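Local atomic coordinates of ABC transporter substrate binding protein (Ribose) (Agrobacterium vitis, PDB entry 4WUT), a protein that binds a sugar, seen here as beta-D-fucopyranose, and probably delivers such carbohydrates to an ABC transporter as its solute-binding component. Residues 214-219 against 242-247; 261-266 against 295-300; 221-226 against 248-253; 197-202 against 226-231; 138-143 against 171-176. All blocks are in the same frame, centred on the assembly; numbering follows the deposited sequence.

Interaction 1 (214-219 against 242-247). With FCB (beta-D-fucopyranose), chain E.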
# COMPACT_ATOMS: atom_id res chain seq x y z
N GLY A 214 15.82 -9.75 -12.50
CA GLY A 214 14.98 -8.68 -12.02
C GLY A 214 14.37 -9.00 -10.67
O GLY A 214 14.41 -10.15 -10.22
N ILE A 215 13.81 -7.98 -10.03
CA ILE A 215 13.32 -8.11 -8.65
C ILE A 215 12.27 -7.03 -8.40
O ILE A 215 12.43 -5.86 -8.79
CB ILE A 215 14.50 -8.08 -7.63
CG1 ILE A 215 14.00 -8.34 -6.20
CG2 ILE A 215 15.27 -6.76 -7.72
CD1 ILE A 215 15.15 -8.66 -5.25
N PHE A 216 11.16 -7.47 -7.81
CA PHE A 216 9.99 -6.65 -7.52
C PHE A 216 9.79 -6.52 -6.01
O PHE A 216 9.79 -7.51 -5.31
CB PHE A 216 8.77 -7.32 -8.17
CG PHE A 216 7.44 -6.68 -7.86
CD1 PHE A 216 7.25 -5.32 -8.04
CD2 PHE A 216 6.36 -7.45 -7.43
CE1 PHE A 216 6.02 -4.73 -7.79
CE2 PHE A 216 5.16 -6.86 -7.18
CZ PHE A 216 4.99 -5.51 -7.34
N GLY A 217 9.70 -5.28 -5.53
CA GLY A 217 9.45 -4.97 -4.14
C GLY A 217 8.08 -4.34 -3.98
O GLY A 217 7.87 -3.23 -4.47
N ALA A 218 7.15 -5.01 -3.31
CA ALA A 218 5.75 -4.70 -3.52
C ALA A 218 5.13 -3.63 -2.64
O ALA A 218 3.94 -3.33 -2.77
CB ALA A 218 4.92 -5.99 -3.46
N ASN A 219 5.89 -3.07 -1.71
CA ASN A 219 5.45 -1.90 -0.97
C ASN A 219 6.64 -1.07 -0.49
O ASN A 219 7.80 -1.43 -0.70
CB ASN A 219 4.49 -2.25 0.18
CG ASN A 219 5.19 -2.75 1.43
OD1 ASN A 219 6.35 -3.17 1.43
ND2 ASN A 219 4.46 -2.72 2.54
N ILE A 242 12.01 -3.10 -9.59
CA ILE A 242 10.79 -2.32 -9.64
C ILE A 242 10.17 -2.27 -8.25
O ILE A 242 10.07 -3.29 -7.61
CB ILE A 242 9.83 -2.87 -10.70
CG1 ILE A 242 10.49 -2.72 -12.08
CG2 ILE A 242 8.48 -2.16 -10.64
CD1 ILE A 242 9.63 -3.01 -13.26
N GLY A 243 9.79 -1.07 -7.80
CA GLY A 243 9.20 -0.93 -6.48
C GLY A 243 7.78 -0.40 -6.50
O GLY A 243 7.19 -0.22 -7.56
N PHE A 244 7.24 -0.22 -5.30
CA PHE A 244 6.01 0.51 -5.05
C PHE A 244 6.32 1.64 -4.08
O PHE A 244 7.17 1.52 -3.19
CB PHE A 244 4.90 -0.39 -4.46
CG PHE A 244 3.90 -0.86 -5.49
CD1 PHE A 244 4.26 -1.82 -6.42
CD2 PHE A 244 2.62 -0.33 -5.54
CE1 PHE A 244 3.36 -2.26 -7.37
CE2 PHE A 244 1.71 -0.78 -6.48
CZ PHE A 244 2.09 -1.73 -7.42
N ASP A 245 5.60 2.74 -4.30
CA ASP A 245 5.51 3.90 -3.44
C ASP A 245 6.60 4.93 -3.75
O ASP A 245 7.44 4.71 -4.62
CB ASP A 245 5.39 3.48 -1.97
CG ASP A 245 4.13 2.68 -1.70
OD1 ASP A 245 3.06 3.13 -2.16
OD2 ASP A 245 4.21 1.61 -1.08
N GLY A 246 6.55 6.07 -3.08
CA GLY A 246 7.20 7.25 -3.60
C GLY A 246 7.80 8.19 -2.58
O GLY A 246 7.76 9.40 -2.78
N ASN A 247 8.36 7.66 -1.50
CA ASN A 247 9.00 8.55 -0.55
C ASN A 247 10.38 9.00 -1.04
O ASN A 247 10.78 8.67 -2.15
CB ASN A 247 9.09 7.90 0.83
CG ASN A 247 10.24 6.95 0.97
OD1 ASN A 247 10.81 6.44 0.01
ND2 ASN A 247 10.59 6.66 2.23
C1 FCB E . 1.61 0.58 0.66
C2 FCB E . 0.46 -0.39 0.86
C3 FCB E . -0.06 -0.33 2.19
C4 FCB E . 1.08 -0.51 3.23
C5 FCB E . 2.16 0.54 2.84
C6 FCB E . 3.38 0.50 3.80
O1 FCB E . 2.20 0.22 -0.50
O2 FCB E . -0.58 0.02 -0.08
O3 FCB E . -1.04 -1.40 2.30
O4 FCB E . 1.59 -1.87 3.23
O5 FCB E . 2.64 0.28 1.60
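Phe244 reaches across to strand 214-217 and can be followed outward atom by atom. Its CB lies 3.5 Å from Ala218 O, and CG is still near the same oxygen, at 3.7 Å. Farther along the ring, CD1 turns to Phe216 CE1, and Phe244 CE1 meets Phe216 CZ at 3.6 Å. The two rings touch rim to rim, with planes 67° apart and centroids 5.9 Å from each other, so neither covers the face of the other. With CG anti to the backbone N (chi1 174°), the Phe216 ring leans toward Ile242, CD1 coming 3.5 Å from Ile242 O and more loosely near CG2.

Beneath the rings the strands run parallel. Ile242 N donates to Ile215 O at 2.9 Å, and Gly217 N donates to Ile242 O, so Ile242 is gripped through both its backbone N and O. Beyond the strand ends both segments reach the sugar. Asn219 ND2 gives a hydrogen bond to O4 of the fucose at 3.1 Å, while its OD1 is held by Thr222 OG1. Asp245 OD2 accepts a short bond of 2.5 Å from the anomeric O1, and Gln265 NE2 holds Asp245 OD1.

This is the parallel pair of a beta-alpha-beta unit, with helix 220-232 as its crossover. Phe216 stacks on Phe173 of helix 164-180, whereas Ile215 points to the other side of the sheet, onto Met226 of helix 220-232.

Interaction 2 (261-266 against 295-300). With FCB (beta-D-fucopyranose), chain E.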
# COMPACT_ATOMS: atom_id res chain seq x y z
N ALA A 261 11.81 1.61 -11.95
CA ALA A 261 10.51 2.26 -11.79
C ALA A 261 9.99 2.02 -10.40
O ALA A 261 10.40 1.06 -9.73
CB ALA A 261 9.51 1.74 -12.82
N THR A 262 9.11 2.90 -9.96
CA THR A 262 8.31 2.61 -8.77
C THR A 262 6.87 3.02 -9.05
O THR A 262 6.63 4.06 -9.66
CB THR A 262 8.92 3.28 -7.50
OG1 THR A 262 8.24 2.79 -6.33
CG2 THR A 262 8.83 4.78 -7.55
N VAL A 263 5.92 2.18 -8.61
CA VAL A 263 4.50 2.42 -8.86
C VAL A 263 3.96 3.19 -7.66
O VAL A 263 3.94 2.68 -6.53
CB VAL A 263 3.72 1.10 -9.05
CG1 VAL A 263 2.25 1.35 -9.35
CG2 VAL A 263 4.35 0.24 -10.15
N VAL A 264 3.49 4.40 -7.90
CA VAL A 264 3.14 5.33 -6.84
C VAL A 264 1.63 5.52 -6.78
O VAL A 264 0.97 5.77 -7.79
CB VAL A 264 3.85 6.69 -7.03
CG1 VAL A 264 3.60 7.60 -5.83
CG2 VAL A 264 5.36 6.48 -7.23
N GLN A 265 1.12 5.40 -5.56
CA GLN A 265 -0.32 5.45 -5.27
C GLN A 265 -0.79 6.85 -4.86
O GLN A 265 0.01 7.77 -4.68
CB GLN A 265 -0.65 4.47 -4.15
CG GLN A 265 -0.12 3.09 -4.34
CD GLN A 265 -0.53 2.21 -3.20
OE1 GLN A 265 -1.67 1.75 -3.12
NE2 GLN A 265 0.37 2.00 -2.27
N GLY A 266 -2.10 7.02 -4.73
CA GLY A 266 -2.68 8.27 -4.28
C GLY A 266 -2.86 8.29 -2.77
O GLY A 266 -3.98 8.35 -2.24
N VAL A 295 -2.89 5.62 -9.98
CA VAL A 295 -1.50 5.25 -9.89
C VAL A 295 -0.71 5.96 -10.97
O VAL A 295 -1.24 6.32 -12.03
CB VAL A 295 -1.26 3.73 -10.06
CG1 VAL A 295 -1.66 3.00 -8.81
CG2 VAL A 295 -1.99 3.21 -11.30
N VAL A 296 0.57 6.16 -10.68
CA VAL A 296 1.52 6.65 -11.65
C VAL A 296 2.78 5.78 -11.57
O VAL A 296 3.33 5.57 -10.49
CB VAL A 296 1.90 8.11 -11.36
CG1 VAL A 296 2.90 8.64 -12.43
CG2 VAL A 296 0.67 8.98 -11.32
N VAL A 297 3.21 5.26 -12.71
CA VAL A 297 4.48 4.54 -12.77
C VAL A 297 5.56 5.57 -12.97
O VAL A 297 5.65 6.20 -14.02
CB VAL A 297 4.50 3.50 -13.90
CG1 VAL A 297 5.86 2.81 -13.96
CG2 VAL A 297 3.39 2.46 -13.68
N VAL A 298 6.39 5.74 -11.94
CA VAL A 298 7.40 6.77 -11.91
C VAL A 298 8.76 6.19 -12.29
O VAL A 298 9.21 5.19 -11.70
CB VAL A 298 7.51 7.40 -10.50
CG1 VAL A 298 8.71 8.31 -10.43
CG2 VAL A 298 6.25 8.17 -10.14
N THR A 299 9.40 6.85 -13.26
CA THR A 299 10.68 6.45 -13.82
C THR A 299 11.52 7.70 -14.02
O THR A 299 11.06 8.81 -13.75
CB THR A 299 10.50 5.80 -15.19
OG1 THR A 299 10.05 6.80 -16.13
CG2 THR A 299 9.50 4.65 -15.14
N LYS A 300 12.74 7.51 -14.51
CA LYS A 300 13.59 8.64 -14.88
C LYS A 300 12.96 9.48 -16.00
O LYS A 300 13.30 10.65 -16.18
CB LYS A 300 14.97 8.14 -15.32
CG LYS A 300 15.97 7.81 -14.22
CD LYS A 300 17.26 7.22 -14.83
CE LYS A 300 18.37 6.97 -13.81
NZ LYS A 300 19.60 6.34 -14.45
C1 FCB E . 1.61 0.58 0.66
C2 FCB E . 0.46 -0.39 0.86
C3 FCB E . -0.06 -0.33 2.19
C4 FCB E . 1.08 -0.51 3.23
C5 FCB E . 2.16 0.54 2.84
C6 FCB E . 3.38 0.50 3.80
O1 FCB E . 2.20 0.22 -0.50
O2 FCB E . -0.58 0.02 -0.08
O3 FCB E . -1.04 -1.40 2.30
O4 FCB E . 1.59 -1.87 3.23
O5 FCB E . 2.64 0.28 1.60
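Val264 and Val298 each place CG2 anti to their own carbonyl carbon, with CG1 anti to the backbone N (chi1 -174° and 171°), and this brings the two CG2 methyls together at 3.5 Å, closer than two methyls normally pack. The side chains cross at a slant on the face of the sheet they share with Thr262 and Val296. Thr262 lies alongside Val298, its CG2 against Val298 CB, and its OG1, anti to the backbone N, is hydrogen-bonded to Asp245 O.

On the other face the contacts are looser: Val263 CG2 is 4.3 Å from Val297 CG2, and Val263 CG1 comes equally near Val295 CG1. At the far end Ala261 CB touches Thr299 CG2 at 3.7 Å.

Four backbone hydrogen bonds join the strands, two in each of the hydrogen-bonded pairs Thr262-Val298 and Val264-Val296. Thr262 N donates to Val298 O at 2.9 Å in the carbonyl plane, whereas the return bond from Val298 N to Thr262 O, 2.8 Å long, has its donor tilted 23° from that plane.

Past the paired valines, the Gln265 side chain carries NE2 to O2 of the fucose (3.1 Å), while Thr131 OG1 holds its OE1. Strand 290-298, antiparallel to 261-265, borders the parallel strands of one lobe, in keeping with the periplasmic sugar-binding protein fold, in which the sugar is bound in the cleft between two lobes.

Interaction 3 (221-226 against 248-253)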
# COMPACT_ATOMS: atom_id res chain seq x y z
N PRO A 221 8.28 -0.11 2.48
CA PRO A 221 9.45 -0.57 3.22
C PRO A 221 10.18 -1.72 2.53
O PRO A 221 11.40 -1.87 2.65
CB PRO A 221 8.87 -1.02 4.55
CG PRO A 221 7.42 -1.32 4.24
CD PRO A 221 7.05 -0.26 3.27
N THR A 222 9.45 -2.55 1.80
CA THR A 222 10.06 -3.70 1.16
C THR A 222 10.96 -3.20 0.04
O THR A 222 12.08 -3.69 -0.14
CB THR A 222 9.01 -4.69 0.65
OG1 THR A 222 8.16 -5.12 1.72
CG2 THR A 222 9.65 -5.87 0.01
N ALA A 223 10.46 -2.22 -0.71
CA ALA A 223 11.24 -1.71 -1.83
C ALA A 223 12.46 -0.94 -1.37
O ALA A 223 13.50 -0.96 -2.04
CB ALA A 223 10.35 -0.83 -2.70
N ILE A 224 12.36 -0.25 -0.24
CA ILE A 224 13.51 0.46 0.32
C ILE A 224 14.58 -0.53 0.78
O ILE A 224 15.76 -0.41 0.46
CB ILE A 224 13.10 1.39 1.47
CG1 ILE A 224 12.21 2.51 0.92
CG2 ILE A 224 14.35 1.96 2.15
CD1 ILE A 224 11.56 3.38 1.92
N GLY A 225 14.17 -1.55 1.51
CA GLY A 225 15.14 -2.55 1.91
C GLY A 225 15.78 -3.24 0.72
O GLY A 225 16.96 -3.56 0.75
N MSE A 226 14.97 -3.52 -0.28
CA MSE A 226 15.43 -4.12 -1.54
C MSE A 226 16.50 -3.24 -2.19
O MSE A 226 17.57 -3.72 -2.55
CB MSE A 226 14.24 -4.27 -2.48
CG MSE A 226 14.59 -4.87 -3.81
SE MSE A 226 13.04 -4.88 -4.98
CE MSE A 226 12.92 -2.98 -5.35
N GLN A 248 11.10 9.73 -0.20
CA GLN A 248 12.40 10.28 -0.61
C GLN A 248 13.41 9.18 -0.99
O GLN A 248 14.13 9.30 -1.99
CB GLN A 248 12.97 11.17 0.49
CG GLN A 248 12.13 12.40 0.79
CD GLN A 248 11.88 13.27 -0.43
OE1 GLN A 248 12.81 13.64 -1.15
NE2 GLN A 248 10.61 13.60 -0.67
N ASP A 249 13.47 8.09 -0.23
CA ASP A 249 14.43 7.03 -0.54
C ASP A 249 14.15 6.43 -1.92
O ASP A 249 15.06 6.14 -2.69
CB ASP A 249 14.37 5.88 0.47
CG ASP A 249 14.65 6.32 1.88
OD1 ASP A 249 15.83 6.32 2.27
OD2 ASP A 249 13.70 6.63 2.63
N LEU A 250 12.89 6.17 -2.21
CA LEU A 250 12.51 5.57 -3.48
C LEU A 250 12.73 6.53 -4.65
O LEU A 250 13.20 6.13 -5.72
CB LEU A 250 11.08 5.04 -3.40
CG LEU A 250 10.93 3.90 -2.39
CD1 LEU A 250 9.47 3.59 -2.09
CD2 LEU A 250 11.63 2.68 -2.93
N GLN A 251 12.44 7.81 -4.44
CA GLN A 251 12.73 8.81 -5.45
C GLN A 251 14.22 8.80 -5.78
O GLN A 251 14.62 8.85 -6.95
CB GLN A 251 12.32 10.20 -4.98
CG GLN A 251 10.84 10.42 -4.98
CD GLN A 251 10.46 11.75 -4.33
OE1 GLN A 251 10.94 12.82 -4.74
NE2 GLN A 251 9.60 11.68 -3.30
N GLU A 252 15.04 8.71 -4.74
CA GLU A 252 16.50 8.72 -4.94
C GLU A 252 17.00 7.48 -5.68
O GLU A 252 17.91 7.59 -6.53
CB GLU A 252 17.24 8.89 -3.62
CG GLU A 252 17.11 10.30 -3.06
CD GLU A 252 17.46 11.36 -4.10
OE1 GLU A 252 18.66 11.58 -4.36
OE2 GLU A 252 16.51 11.97 -4.67
N PHE A 253 16.38 6.32 -5.39
CA PHE A 253 16.72 5.07 -6.06
C PHE A 253 16.35 5.07 -7.55
O PHE A 253 17.04 4.44 -8.35
CB PHE A 253 16.06 3.89 -5.38
CG PHE A 253 16.74 3.43 -4.12
CD1 PHE A 253 18.11 3.46 -4.00
CD2 PHE A 253 16.00 2.94 -3.07
CE1 PHE A 253 18.73 3.01 -2.84
CE2 PHE A 253 16.62 2.50 -1.91
CZ PHE A 253 17.98 2.54 -1.81
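The helical segments 221-226 and 248-253 run in roughly the same direction, their axes 9.8 Å apart at closest approach and inclined at 47°, with Ile224 and Leu250 nearest in the backbone. Ile224 does most of the filling. Its CG1, held anti to the carbonyl carbon (chi1 -66°), reaches Leu250 CG at 3.8 Å, and the two side chains cross at about a right angle. Leu250 then extends CD2 past Ile224 to Ala223 CB, 3.7 Å away.

The helices follow successive strands of the alternating strand-helix pattern, 214-217 and 240-244, and pack side by side on one side of the sheet, as in the Rossmann-like lobes of periplasmic binding proteins. Leu250 also turns inward, its CD1 packing on the backbone oxygens of Phe244 and Asp245.

Toward the more exposed side, Ile224 CD1 lies 4.0 Å from both CB and OD2 of Asp249, an apolar tip against the flank of a charged residue. The carboxylate makes its salt bridge through OD1 with Arg228, one turn on from Ile224. Phe253, a turn beyond Asp249, brings ring atom CE2 to 3.9 Å from Ile224 O, and the ring also touches the side chains of Arg228 and Lys231. Pro221, at the other end, touches the bound fucose.

Interaction 4 (197-202 against 226-231). With CA (calcium ion), chain F.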
# COMPACT_ATOMS: atom_id res chain seq x y z
N THR A 197 13.99 -6.43 7.42
CA THR A 197 13.73 -7.79 7.01
C THR A 197 13.86 -7.92 5.49
O THR A 197 14.49 -8.86 4.97
CB THR A 197 12.37 -8.23 7.45
OG1 THR A 197 12.31 -8.17 8.88
CG2 THR A 197 12.10 -9.64 7.00
N ALA A 198 13.26 -6.96 4.77
CA ALA A 198 13.39 -6.89 3.32
C ALA A 198 14.84 -6.77 2.85
O ALA A 198 15.23 -7.37 1.83
CB ALA A 198 12.57 -5.73 2.78
N LEU A 199 15.63 -5.98 3.57
CA LEU A 199 17.05 -5.85 3.26
C LEU A 199 17.74 -7.23 3.34
O LEU A 199 18.41 -7.67 2.39
CB LEU A 199 17.69 -4.80 4.18
CG LEU A 199 19.03 -4.21 3.72
CD1 LEU A 199 19.34 -2.95 4.52
CD2 LEU A 199 20.12 -5.22 3.88
N ASN A 200 17.57 -7.94 4.45
CA ASN A 200 18.14 -9.27 4.60
C ASN A 200 17.61 -10.25 3.55
O ASN A 200 18.38 -10.94 2.91
CB ASN A 200 17.86 -9.81 6.01
CG ASN A 200 18.47 -11.19 6.24
OD1 ASN A 200 19.62 -11.44 5.88
ND2 ASN A 200 17.68 -12.10 6.80
N GLN A 201 16.29 -10.30 3.37
CA GLN A 201 15.74 -11.23 2.39
C GLN A 201 16.25 -10.96 0.99
O GLN A 201 16.52 -11.88 0.25
CB GLN A 201 14.20 -11.19 2.42
CG GLN A 201 13.63 -11.76 3.67
CD GLN A 201 12.14 -11.51 3.81
OE1 GLN A 201 11.59 -10.54 3.29
NE2 GLN A 201 11.49 -12.38 4.56
N THR A 202 16.36 -9.69 0.62
CA THR A 202 16.94 -9.35 -0.68
C THR A 202 18.41 -9.72 -0.79
O THR A 202 18.86 -10.28 -1.78
CB THR A 202 16.75 -7.87 -0.97
OG1 THR A 202 15.35 -7.58 -1.02
CG2 THR A 202 17.31 -7.54 -2.33
N MSE A 226 14.97 -3.52 -0.28
CA MSE A 226 15.43 -4.12 -1.54
C MSE A 226 16.50 -3.24 -2.19
O MSE A 226 17.57 -3.72 -2.55
CB MSE A 226 14.24 -4.27 -2.48
CG MSE A 226 14.59 -4.87 -3.81
SE MSE A 226 13.04 -4.88 -4.98
CE MSE A 226 12.92 -2.98 -5.35
N GLY A 227 16.21 -1.96 -2.34
CA GLY A 227 17.15 -1.08 -2.99
C GLY A 227 18.45 -1.02 -2.23
O GLY A 227 19.54 -1.07 -2.81
N ARG A 228 18.35 -0.95 -0.91
CA ARG A 228 19.56 -0.85 -0.09
C ARG A 228 20.39 -2.12 -0.21
O ARG A 228 21.62 -2.06 -0.28
CB ARG A 228 19.20 -0.58 1.37
CG ARG A 228 18.60 0.77 1.58
CD ARG A 228 18.37 1.08 3.05
NE ARG A 228 17.77 2.40 3.19
CZ ARG A 228 17.35 2.91 4.34
NH1 ARG A 228 17.50 2.23 5.46
NH2 ARG A 228 16.80 4.12 4.36
N ALA A 229 19.73 -3.28 -0.25
CA ALA A 229 20.42 -4.56 -0.45
C ALA A 229 21.15 -4.63 -1.78
O ALA A 229 22.28 -5.11 -1.84
CB ALA A 229 19.44 -5.72 -0.32
N ILE A 230 20.48 -4.19 -2.84
CA ILE A 230 21.09 -4.21 -4.17
C ILE A 230 22.35 -3.34 -4.19
O ILE A 230 23.40 -3.74 -4.71
CB ILE A 230 20.07 -3.69 -5.20
CG1 ILE A 230 18.93 -4.69 -5.37
CG2 ILE A 230 20.74 -3.42 -6.52
CD1 ILE A 230 17.76 -4.14 -6.11
N LYS A 231 22.25 -2.16 -3.61
CA LYS A 231 23.37 -1.24 -3.58
C LYS A 231 24.51 -1.86 -2.80
O LYS A 231 25.66 -1.84 -3.23
CB LYS A 231 22.95 0.07 -2.94
CG LYS A 231 22.17 0.97 -3.86
CD LYS A 231 21.98 2.35 -3.26
CE LYS A 231 23.30 2.99 -2.95
NZ LYS A 231 24.23 2.96 -4.12
CA CA F . 20.89 -13.48 5.55
O HOH W 1 22.85 -12.17 4.87
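Met226, a selenomethionine, opens the contact: its CA lies 3.5 Å from Thr202 OG1, and CB and CG run on past the same threonine. With CG anti to the backbone N (chi1 179°), the chain then heads away from helix 197-202, taking the selenium toward Ile215 on strand 214-217. The hydroxyl it passes is already engaged, since Thr202 OG1 donates to Ala198 O at 2.9 Å; that oxygen also takes Thr202 N, the two donors arriving from opposite faces of its plane.

At Arg228 it is CB that meets the other helix, 3.9 Å from Leu199 CD1. The rest of the arginine, extended from CG to NE, leads away toward helix 248-255. The two segments incline at 42° with axes only 7.7 Å apart, as neighbouring helices layered on one side of the alpha/beta lobe of this sugar-binding fold.

Ala229 sits where the helices come closest. Its small CB meets Thr202 CG2, tightly at 3.4 Å, and, from another direction, Leu199 O at 3.5 Å, with Leu199 CD2 a little farther off. Ile230 adds a marginal touch of CG1 on Thr202 CG2. On the outward side of helix 197-202, Asn200 OD1 binds a calcium ion at 2.4 Å, together with a water and Asp204.

Interaction 5 (138-143 against 171-176)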
# COMPACT_ATOMS: atom_id res chain seq x y z
N GLU A 138 -0.12 -5.41 -12.47
CA GLU A 138 0.06 -5.66 -13.89
C GLU A 138 0.97 -4.61 -14.53
O GLU A 138 1.80 -4.95 -15.37
CB GLU A 138 -1.30 -5.76 -14.59
CG GLU A 138 -2.02 -7.05 -14.27
CD GLU A 138 -3.40 -7.15 -14.88
OE1 GLU A 138 -3.78 -6.25 -15.67
OE2 GLU A 138 -4.10 -8.14 -14.58
N LEU A 139 0.84 -3.34 -14.14
CA LEU A 139 1.72 -2.31 -14.71
C LEU A 139 3.18 -2.61 -14.32
O LEU A 139 4.11 -2.43 -15.11
CB LEU A 139 1.37 -0.93 -14.16
CG LEU A 139 0.71 0.17 -14.98
CD1 LEU A 139 0.20 -0.23 -16.34
CD2 LEU A 139 -0.37 0.69 -14.10
N ALA A 140 3.39 -2.99 -13.07
CA ALA A 140 4.73 -3.30 -12.62
C ALA A 140 5.32 -4.49 -13.40
O ALA A 140 6.49 -4.50 -13.77
CB ALA A 140 4.75 -3.60 -11.13
N ALA A 141 4.50 -5.50 -13.66
CA ALA A 141 4.93 -6.70 -14.40
C ALA A 141 5.26 -6.38 -15.85
O ALA A 141 6.24 -6.88 -16.39
CB ALA A 141 3.85 -7.79 -14.34
N LYS A 142 4.45 -5.53 -16.47
CA LYS A 142 4.71 -5.10 -17.82
C LYS A 142 6.02 -4.32 -17.90
O LYS A 142 6.82 -4.52 -18.82
CB LYS A 142 3.58 -4.24 -18.34
CG LYS A 142 3.73 -3.96 -19.81
CD LYS A 142 2.62 -3.13 -20.37
CE LYS A 142 2.81 -3.00 -21.86
NZ LYS A 142 1.68 -2.29 -22.52
N ALA A 143 6.25 -3.42 -16.94
CA ALA A 143 7.51 -2.68 -16.85
C ALA A 143 8.69 -3.62 -16.71
O ALA A 143 9.76 -3.41 -17.29
CB ALA A 143 7.48 -1.71 -15.67
N GLY A 171 -0.72 -10.75 -6.71
CA GLY A 171 -1.38 -11.64 -7.64
C GLY A 171 -1.46 -11.08 -9.06
O GLY A 171 -1.29 -11.81 -10.03
N GLY A 172 -1.78 -9.79 -9.19
CA GLY A 172 -1.82 -9.15 -10.49
C GLY A 172 -0.46 -9.26 -11.17
O GLY A 172 -0.36 -9.59 -12.36
N PHE A 173 0.59 -8.95 -10.42
CA PHE A 173 1.96 -9.04 -10.92
C PHE A 173 2.26 -10.47 -11.37
O PHE A 173 2.68 -10.71 -12.50
CB PHE A 173 2.95 -8.61 -9.83
CG PHE A 173 4.41 -8.62 -10.27
CD1 PHE A 173 4.99 -7.50 -10.85
CD2 PHE A 173 5.20 -9.75 -10.09
CE1 PHE A 173 6.31 -7.50 -11.24
CE2 PHE A 173 6.51 -9.75 -10.52
CZ PHE A 173 7.07 -8.63 -11.08
N THR A 174 2.05 -11.42 -10.47
CA THR A 174 2.42 -12.78 -10.70
C THR A 174 1.66 -13.38 -11.88
O THR A 174 2.24 -14.06 -12.71
CB THR A 174 2.20 -13.62 -9.41
OG1 THR A 174 3.01 -13.06 -8.36
CG2 THR A 174 2.58 -15.06 -9.64
N ASP A 175 0.37 -13.13 -11.95
CA ASP A 175 -0.45 -13.69 -13.02
C ASP A 175 -0.03 -13.13 -14.37
O ASP A 175 -0.03 -13.84 -15.39
CB ASP A 175 -1.94 -13.40 -12.78
CG ASP A 175 -2.51 -14.15 -11.59
OD1 ASP A 175 -1.82 -15.03 -11.04
OD2 ASP A 175 -3.66 -13.85 -11.21
N TYR A 176 0.33 -11.85 -14.38
CA TYR A 176 0.75 -11.20 -15.64
C TYR A 176 2.07 -11.77 -16.11
O TYR A 176 2.24 -12.06 -17.29
CB TYR A 176 0.84 -9.67 -15.51
CG TYR A 176 1.06 -8.96 -16.84
CD1 TYR A 176 2.32 -8.85 -17.38
CD2 TYR A 176 -0.01 -8.43 -17.54
CE1 TYR A 176 2.52 -8.24 -18.62
CE2 TYR A 176 0.16 -7.83 -18.76
CZ TYR A 176 1.43 -7.72 -19.28
OH TYR A 176 1.59 -7.09 -20.48
O HOH W 2 -2.79 -10.21 -13.86
O HOH W 3 0.01 -4.93 -21.06
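The Tyr176 ring has the backbone oxygen of Glu138 over the centre of one face, 4.3 Å above its plane. Ala141 CB approaches the ring obliquely and reaches CD1 at 3.6 Å, and Lys142 CA likewise comes in at a slant. The second ring, Phe173, has Ala140 C at its edge, close to the ring plane, while its CD1 lies 3.5 Å from Ala141 N. Ala141 is thus wedged between the two aromatics, its CB touching CD1 of both. Each ring is swung over to helix 138-143 by a CG anti to the backbone N (chi1 -171° for Tyr176).

Glu138 crosses the tyrosine at about a right angle, its carboxylate plane 41° from the ring. Its CG rests on Gly172 O at 3.6 Å, and a water bridges the same oxygen to Glu138 OE2, donating to both. Lys142 runs extended past the phenol end, with CG 3.9 Å from Tyr176 OH; another water is bound to that hydroxyl at 2.7 Å and only weakly to Lys142 NZ.

With no side chain at Gly172, which lies against Glu138, and with small alanines against the two rings, the segments approach to 7.7 Å between axes at an inclination of 40°. Helix 164-180 lays Phe173 on Ile154 and Val156 of strand 153-158, while helix 133-148 sets Ala140 and Ala143 against Ile242 of strand 240-244.

In the fold
Interactions 1 and 2 continue one sheet, their centres about 9 Å apart: strands 240-244 and 261-265 are neighbours, probably hydrogen-bonded through Asp245 N and Val263 O (2.8 Å). Both end at the fucose. The helix pairs lie on the two sides of this sheet. Interactions 3 and 4 share Met226 and helix 220-232, and they also touch where Thr222 O lies 3.6 Å from Ala198 CB; Met226 SE packs 3.4 Å from Gly217 N of interaction 1. Interaction 5 meets the sheet from the other side, where Phe216 CB lies 3.6 Å from Phe173 CZ; its centre is about 21 Å from that of interaction 4, and the two do not touch.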